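Local coordinates for protein alginase (PDB 4Q8K) that probably cleaves alginate by beta-elimination, as an alginate lyase of polysaccharide lyase family 18 that carries a bound calcium ion, at residues F248-S251 with G256-D259; Y261-N266 with E271-L276. All blocks are in the same frame, centred on the assembly; numbering follows the deposited sequence.

Interaction 1. Residues F248-S251 with G256-D259; sequences FNDS and GIFD. With CA (calcium ion), chain B.
A calcium site joins the loop residue D250 to the backbone of I257, which leads into the strand through D259. D250 OD2 binds the ion at 2.5 Å and the backbone O of I257 binds it at 2.4 Å, with a water as a further ligand; D242, V252 and N255 complete the shell. The D250 side chain swings CG away from its own backbone N (chi1 -175°), which carries OD2 to the metal, while D250 OD1 lies 3.4 Å from I257 CG2, the two side chains running roughly perpendicular. One step behind this shell, the D259 carboxylate grips backbone N-H groups of the loop. D259 OD1 accepts from D250 N at 2.8 Å and D259 OD2 from S251 N at 2.9 Å, each through its syn lone pair, a two-pronged grip that fixes the rotation of the buried carboxylate. D259 OD2 also lies 2.6 Å from the calcium-bound water, within hydrogen-bonding reach, which places D259 in the second shell. A second water bridges N249 N and D259 OD1, and F248 CB packs 3.4 Å from D259 OD1. Within the loop F248 N donates to S251 OG, 2.9 Å away, a hydroxyl also bonded to the backbone O of E245.

Interaction 2. Residues Y261-N266 with E271-L276; sequences YVRLRN and EEKFAL
R263 sets CG anti to its carbonyl carbon (chi1 -71°) and runs extended to NE, whereas R265, with CG anti to the backbone N (chi1 -166°), bends at chi3; the two guanidinium groups thus arrive at different oxygens of E271. R263 NH1 meets E271 OE1 at 2.8 Å in a salt bridge whose hydrogen bond is weak. R265 NH1 lies 3.1 Å from E271 OE2, but OE2 is displaced far from the plane of the R265 group, with no N-H aimed at it, so charge alone joins them, while E271 CG sits over a face of that group. R265 NH2 and NE donate instead to the backbone O of G269 and T234, and K237 also bridges to E271 OE2. Strands 257-265 and 271-280 form an antiparallel beta hairpin here, in one of the two sheets of a beta-sandwich, with paired backbone bonds between V262 and F274 and between L264 and E272, the latter including E272 N to L264 O at 2.7 Å. K273 runs alongside R263 and lays CD 3.6 Å from R263 NH2, over a guanidinium face; E245 forms salt bridges with both cations, probably offsetting their repulsion, and K273 NZ also bonds to the backbone O of S246. An alanine in place of R263 is likely to leave E271 OE1 without its charged mate and K273 without the flat group its chain lies against. On the opposite face V262 CG1 meets F274 CB at 3.9 Å, and V262 and L264 pack against V296, V298, F305 and I307 of the other sheet.

In the fold
Interaction 1 precedes interaction 2 along the chain, with no overlap; their centres lie 15 Å apart. Strand 257-265 serves both: its first residues meet the calcium-binding loop, and its later ones pair with strand 271-280 in the same antiparallel sheet of the alginate lyase domain. The two contacts also touch directly, for the F248 ring stacks with that of Y261, CE1 of F248 lying 3.4 Å from Y261 CG, and N249 packs on A275. The loop before strand 257-265 therefore folds back over the hairpin face that carries Y261, R263 and K273, and the metal site is tied to the sheet both by chain continuity and by the packing of F248 and N249.

Interaction 1. Residues F248-S251 with G256-D259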
ATOM      1  N   PHE A 248       1.081   6.741  16.757  1.00 28.07           N
ATOM      2  CA  PHE A 248       1.713   5.456  16.466  1.00 25.86           C
ATOM      3  C   PHE A 248       2.840   5.164  17.459  1.00 28.94           C
ATOM      4  O   PHE A 248       3.121   5.983  18.335  1.00 29.55           O
ATOM      5  CB  PHE A 248       2.226   5.425  15.016  1.00 26.29           C
ATOM      6  CG  PHE A 248       1.200   5.882  13.999  1.00 22.85           C
ATOM      7  CD1 PHE A 248      -0.025   5.244  13.903  1.00 23.51           C
ATOM      8  CD2 PHE A 248       1.457   6.950  13.152  1.00 24.59           C
ATOM      9  CE1 PHE A 248      -0.970   5.656  12.985  1.00 20.66           C
ATOM     10  CE2 PHE A 248       0.507   7.368  12.230  1.00 22.42           C
ATOM     11  CZ  PHE A 248      -0.709   6.711  12.139  1.00 22.54           C
ATOM     12  N   ASN A 249       3.461   3.995  17.335  1.00 26.58           N
ATOM     13  CA  ASN A 249       4.498   3.570  18.280  1.00 30.69           C
ATOM     14  C   ASN A 249       5.734   4.468  18.284  1.00 32.90           C
ATOM     15  O   ASN A 249       6.334   4.687  19.343  1.00 33.05           O
ATOM     16  CB  ASN A 249       4.948   2.132  18.010  1.00 28.96           C
ATOM     17  CG  ASN A 249       3.861   1.108  18.268  1.00 24.38           C
ATOM     18  OD1 ASN A 249       2.724   1.446  18.596  1.00 27.94           O
ATOM     19  ND2 ASN A 249       4.208  -0.158  18.100  1.00 25.69           N
ATOM     20  N   ASP A 250       6.131   4.947  17.104  1.00 25.11           N
ATOM     21  CA  ASP A 250       7.278   5.838  16.988  1.00 26.05           C
ATOM     22  C   ASP A 250       6.791   7.271  16.793  1.00 29.63           C
ATOM     23  O   ASP A 250       6.932   8.107  17.688  1.00 31.90           O
ATOM     24  CB  ASP A 250       8.186   5.399  15.834  1.00 29.28           C
ATOM     25  CG  ASP A 250       9.462   6.217  15.743  1.00 30.25           C
ATOM     26  OD1 ASP A 250      10.452   5.866  16.422  1.00 32.09           O
ATOM     27  OD2 ASP A 250       9.478   7.199  14.980  1.00 27.69           O
ATOM     28  N   SER A 251       6.188   7.539  15.635  1.00 27.40           N
ATOM     29  CA  SER A 251       5.615   8.847  15.326  1.00 28.26           C
ATOM     30  C   SER A 251       6.664   9.954  15.365  1.00 29.51           C
ATOM     31  O   SER A 251       6.340  11.115  15.601  1.00 31.66           O
ATOM     32  CB  SER A 251       4.457   9.181  16.277  1.00 29.35           C
ATOM     33  OG  SER A 251       3.299   8.410  15.982  1.00 25.78           O
ATOM     34  N   GLY A 256      14.343   7.044  10.683  1.00 24.47           N
ATOM     35  CA  GLY A 256      14.686   5.734  10.162  1.00 24.71           C
ATOM     36  C   GLY A 256      13.836   4.620  10.748  1.00 24.67           C
ATOM     37  O   GLY A 256      13.917   3.475  10.311  1.00 28.96           O
ATOM     38  N   ILE A 257      13.034   4.951  11.752  1.00 26.61           N
ATOM     39  CA  ILE A 257      12.119   3.976  12.336  1.00 24.81           C
ATOM     40  C   ILE A 257      10.747   4.170  11.711  1.00 22.62           C
ATOM     41  O   ILE A 257      10.071   5.157  11.971  1.00 22.08           O
ATOM     42  CB  ILE A 257      12.020   4.117  13.865  1.00 25.14           C
ATOM     43  CG1 ILE A 257      13.400   3.918  14.501  1.00 30.42           C
ATOM     44  CG2 ILE A 257      11.014   3.116  14.432  1.00 25.98           C
ATOM     45  CD1 ILE A 257      13.395   4.055  16.025  1.00 29.13           C
ATOM     46  N   PHE A 258      10.338   3.230  10.868  1.00 23.18           N
ATOM     47  CA  PHE A 258       9.077   3.371  10.168  1.00 22.03           C
ATOM     48  C   PHE A 258       7.942   2.794  10.999  1.00 20.43           C
ATOM     49  O   PHE A 258       8.045   1.681  11.501  1.00 23.32           O
ATOM     50  CB  PHE A 258       9.146   2.658   8.817  1.00 21.58           C
ATOM     51  CG  PHE A 258      10.202   3.204   7.916  1.00 19.88           C
ATOM     52  CD1 PHE A 258      11.493   2.706   7.961  1.00 24.93           C
ATOM     53  CD2 PHE A 258       9.916   4.256   7.057  1.00 20.89           C
ATOM     54  CE1 PHE A 258      12.480   3.228   7.135  1.00 24.69           C
ATOM     55  CE2 PHE A 258      10.899   4.789   6.231  1.00 23.96           C
ATOM     56  CZ  PHE A 258      12.185   4.272   6.274  1.00 23.99           C
ATOM     57  N   ASP A 259       6.880   3.574  11.155  1.00 19.60           N
ATOM     58  CA  ASP A 259       5.640   3.073  11.723  1.00 20.85           C
ATOM     59  C   ASP A 259       4.921   2.256  10.663  1.00 20.69           C
ATOM     60  O   ASP A 259       4.865   2.642   9.492  1.00 19.54           O
ATOM     61  CB  ASP A 259       4.751   4.234  12.149  1.00 21.20           C
ATOM     62  CG  ASP A 259       5.313   4.980  13.340  1.00 23.89           C
ATOM     63  OD1 ASP A 259       5.433   4.359  14.418  1.00 24.12           O
ATOM     64  OD2 ASP A 259       5.649   6.168  13.195  1.00 24.15           O
TER
HETATM   65 CA    CA B 501      10.020   7.459  12.590  1.00 24.73          CA
HETATM   66  O   HOH W   1       3.632   2.260  14.891  1.00 25.30           O
HETATM   67  O   HOH W   2       7.552   7.770  12.290  1.00 24.10           O

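Interaction 2. Residues Y261-N266 with E271-L276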
ATOM      1  N   TYR A 261       1.195   0.907  10.061  1.00 15.45           N
ATOM      2  CA  TYR A 261      -0.132   1.097  10.613  1.00 19.69           C
ATOM      3  C   TYR A 261      -1.175   0.966   9.537  1.00 17.64           C
ATOM      4  O   TYR A 261      -0.861   0.939   8.333  1.00 18.29           O
ATOM      5  CB  TYR A 261      -0.256   2.466  11.311  1.00 18.07           C
ATOM      6  CG  TYR A 261      -0.037   3.678  10.423  1.00 17.55           C
ATOM      7  CD1 TYR A 261      -1.098   4.274   9.745  1.00 18.14           C
ATOM      8  CD2 TYR A 261       1.219   4.241  10.299  1.00 17.55           C
ATOM      9  CE1 TYR A 261      -0.905   5.393   8.955  1.00 20.35           C
ATOM     10  CE2 TYR A 261       1.427   5.365   9.500  1.00 21.85           C
ATOM     11  CZ  TYR A 261       0.361   5.932   8.840  1.00 21.16           C
ATOM     12  OH  TYR A 261       0.573   7.042   8.046  1.00 21.44           O
ATOM     13  N   VAL A 262      -2.423   0.892   9.972  1.00 19.61           N
ATOM     14  CA  VAL A 262      -3.520   0.765   9.047  1.00 15.32           C
ATOM     15  C   VAL A 262      -4.557   1.849   9.289  1.00 18.45           C
ATOM     16  O   VAL A 262      -4.795   2.262  10.431  1.00 19.25           O
ATOM     17  CB  VAL A 262      -4.165  -0.638   9.153  1.00 15.93           C
ATOM     18  CG1 VAL A 262      -4.716  -0.860  10.567  1.00 20.34           C
ATOM     19  CG2 VAL A 262      -5.259  -0.788   8.112  1.00 21.26           C
ATOM     20  N   ARG A 263      -5.157   2.339   8.212  1.00 17.05           N
ATOM     21  CA  ARG A 263      -6.363   3.148   8.337  1.00 15.90           C
ATOM     22  C   ARG A 263      -7.484   2.392   7.663  1.00 18.49           C
ATOM     23  O   ARG A 263      -7.327   1.931   6.519  1.00 19.21           O
ATOM     24  CB  ARG A 263      -6.199   4.496   7.636  1.00 19.98           C
ATOM     25  CG  ARG A 263      -5.251   5.438   8.334  1.00 21.08           C
ATOM     26  CD  ARG A 263      -5.068   6.737   7.560  1.00 21.49           C
ATOM     27  NE  ARG A 263      -4.451   7.731   8.430  1.00 22.34           N
ATOM     28  CZ  ARG A 263      -5.146   8.591   9.162  1.00 24.07           C
ATOM     29  NH1 ARG A 263      -6.471   8.583   9.101  1.00 21.79           N
ATOM     30  NH2 ARG A 263      -4.518   9.450   9.955  1.00 23.06           N
ATOM     31  N   LEU A 264      -8.605   2.284   8.372  1.00 18.73           N
ATOM     32  CA  LEU A 264      -9.819   1.642   7.883  1.00 17.32           C
ATOM     33  C   LEU A 264     -10.982   2.622   7.922  1.00 20.29           C
ATOM     34  O   LEU A 264     -11.274   3.208   8.965  1.00 22.40           O
ATOM     35  CB  LEU A 264     -10.165   0.420   8.744  1.00 20.85           C
ATOM     36  CG  LEU A 264      -9.101  -0.674   8.802  1.00 17.19           C
ATOM     37  CD1 LEU A 264      -9.529  -1.791   9.774  1.00 19.30           C
ATOM     38  CD2 LEU A 264      -8.854  -1.237   7.413  1.00 18.40           C
ATOM     39  N   ARG A 265     -11.665   2.794   6.795  1.00 19.92           N
ATOM     40  CA  ARG A 265     -12.807   3.700   6.767  1.00 25.11           C
ATOM     41  C   ARG A 265     -14.076   3.009   7.272  1.00 25.48           C
ATOM     42  O   ARG A 265     -14.571   2.075   6.644  1.00 24.65           O
ATOM     43  CB  ARG A 265     -13.017   4.246   5.357  1.00 25.65           C
ATOM     44  CG  ARG A 265     -13.957   5.434   5.300  1.00 31.05           C
ATOM     45  CD  ARG A 265     -13.920   6.119   3.929  1.00 32.29           C
ATOM     46  NE  ARG A 265     -12.613   6.693   3.590  1.00 34.77           N
ATOM     47  CZ  ARG A 265     -12.161   7.860   4.050  1.00 35.83           C
ATOM     48  NH1 ARG A 265     -10.967   8.309   3.683  1.00 37.96           N
ATOM     49  NH2 ARG A 265     -12.901   8.579   4.884  1.00 34.75           N
ATOM     50  N   ASN A 266     -14.601   3.457   8.407  1.00 21.70           N
ATOM     51  CA  ASN A 266     -15.769   2.797   8.987  1.00 24.12           C
ATOM     52  C   ASN A 266     -17.086   3.077   8.251  1.00 25.14           C
ATOM     53  O   ASN A 266     -17.107   3.794   7.243  1.00 24.39           O
ATOM     54  CB  ASN A 266     -15.878   3.040  10.507  1.00 23.60           C
ATOM     55  CG  ASN A 266     -16.160   4.501  10.876  1.00 28.73           C
ATOM     56  OD1 ASN A 266     -15.728   4.970  11.934  1.00 29.22           O
ATOM     57  ND2 ASN A 266     -16.905   5.205  10.036  1.00 27.25           N
ATOM     58  N   GLU A 271     -12.254   7.484   8.983  1.00 25.03           N
ATOM     59  CA  GLU A 271     -11.119   6.582   9.100  1.00 22.47           C
ATOM     60  C   GLU A 271     -10.760   6.319  10.553  1.00 23.11           C
ATOM     61  O   GLU A 271     -10.675   7.240  11.371  1.00 25.41           O
ATOM     62  CB  GLU A 271      -9.892   7.126   8.364  1.00 23.36           C
ATOM     63  CG  GLU A 271     -10.033   7.134   6.853  1.00 23.44           C
ATOM     64  CD  GLU A 271      -8.725   7.480   6.146  1.00 26.81           C
ATOM     65  OE1 GLU A 271      -7.919   8.267   6.687  1.00 24.92           O
ATOM     66  OE2 GLU A 271      -8.493   6.942   5.048  1.00 29.37           O
ATOM     67  N   GLU A 272     -10.544   5.047  10.865  1.00 19.09           N
ATOM     68  CA  GLU A 272      -9.959   4.659  12.137  1.00 19.68           C
ATOM     69  C   GLU A 272      -8.551   4.158  11.872  1.00 20.42           C
ATOM     70  O   GLU A 272      -8.340   3.342  10.980  1.00 19.29           O
ATOM     71  CB  GLU A 272     -10.810   3.563  12.797  1.00 19.24           C
ATOM     72  CG  GLU A 272     -12.243   4.007  13.039  1.00 20.37           C
ATOM     73  CD  GLU A 272     -13.100   2.973  13.776  1.00 23.55           C
ATOM     74  OE1 GLU A 272     -12.553   2.121  14.514  1.00 22.44           O
ATOM     75  OE2 GLU A 272     -14.335   3.030  13.607  1.00 26.09           O
ATOM     76  N   LYS A 273      -7.586   4.658  12.632  1.00 18.53           N
ATOM     77  CA  LYS A 273      -6.200   4.256  12.453  1.00 17.38           C
ATOM     78  C   LYS A 273      -5.694   3.437  13.627  1.00 21.21           C
ATOM     79  O   LYS A 273      -6.192   3.571  14.755  1.00 24.45           O
ATOM     80  CB  LYS A 273      -5.315   5.478  12.222  1.00 22.30           C
ATOM     81  CG  LYS A 273      -5.057   6.332  13.463  1.00 21.24           C
ATOM     82  CD  LYS A 273      -4.426   7.659  13.022  1.00 22.62           C
ATOM     83  CE  LYS A 273      -3.535   8.281  14.083  1.00 27.71           C
ATOM     84  NZ  LYS A 273      -3.054   9.634  13.635  1.00 27.24           N
ATOM     85  N   PHE A 274      -4.720   2.577  13.350  1.00 20.18           N
ATOM     86  CA  PHE A 274      -4.239   1.619  14.335  1.00 21.58           C
ATOM     87  C   PHE A 274      -2.793   1.252  14.066  1.00 19.99           C
ATOM     88  O   PHE A 274      -2.448   0.830  12.962  1.00 19.17           O
ATOM     89  CB  PHE A 274      -5.100   0.359  14.277  1.00 19.37           C
ATOM     90  CG  PHE A 274      -5.002  -0.506  15.502  1.00 25.93           C
ATOM     91  CD1 PHE A 274      -4.004  -1.458  15.619  1.00 26.20           C
ATOM     92  CD2 PHE A 274      -5.935  -0.387  16.523  1.00 27.74           C
ATOM     93  CE1 PHE A 274      -3.927  -2.274  16.747  1.00 23.73           C
ATOM     94  CE2 PHE A 274      -5.858  -1.201  17.658  1.00 30.61           C
ATOM     95  CZ  PHE A 274      -4.850  -2.147  17.764  1.00 27.67           C
ATOM     96  N   ALA A 275      -1.944   1.404  15.078  1.00 19.17           N
ATOM     97  CA  ALA A 275      -0.538   1.047  14.943  1.00 22.57           C
ATOM     98  C   ALA A 275      -0.314  -0.463  15.048  1.00 21.55           C
ATOM     99  O   ALA A 275      -0.778  -1.104  15.993  1.00 21.89           O
ATOM    100  CB  ALA A 275       0.312   1.795  15.978  1.00 22.99           C
ATOM    101  N   LEU A 276       0.416  -1.016  14.080  1.00 20.54           N
ATOM    102  CA  LEU A 276       0.707  -2.447  14.063  1.00 19.04           C
ATOM    103  C   LEU A 276       2.120  -2.759  14.538  1.00 20.51           C
ATOM    104  O   LEU A 276       2.349  -3.742  15.222  1.00 20.99           O
ATOM    105  CB  LEU A 276       0.471  -3.008  12.651  1.00 20.61           C
ATOM    106  CG  LEU A 276      -0.982  -2.803  12.199  1.00 19.50           C
ATOM    107  CD1 LEU A 276      -1.127  -3.010  10.695  1.00 24.28           C
ATOM    108  CD2 LEU A 276      -1.944  -3.708  12.996  1.00 24.02           C
TER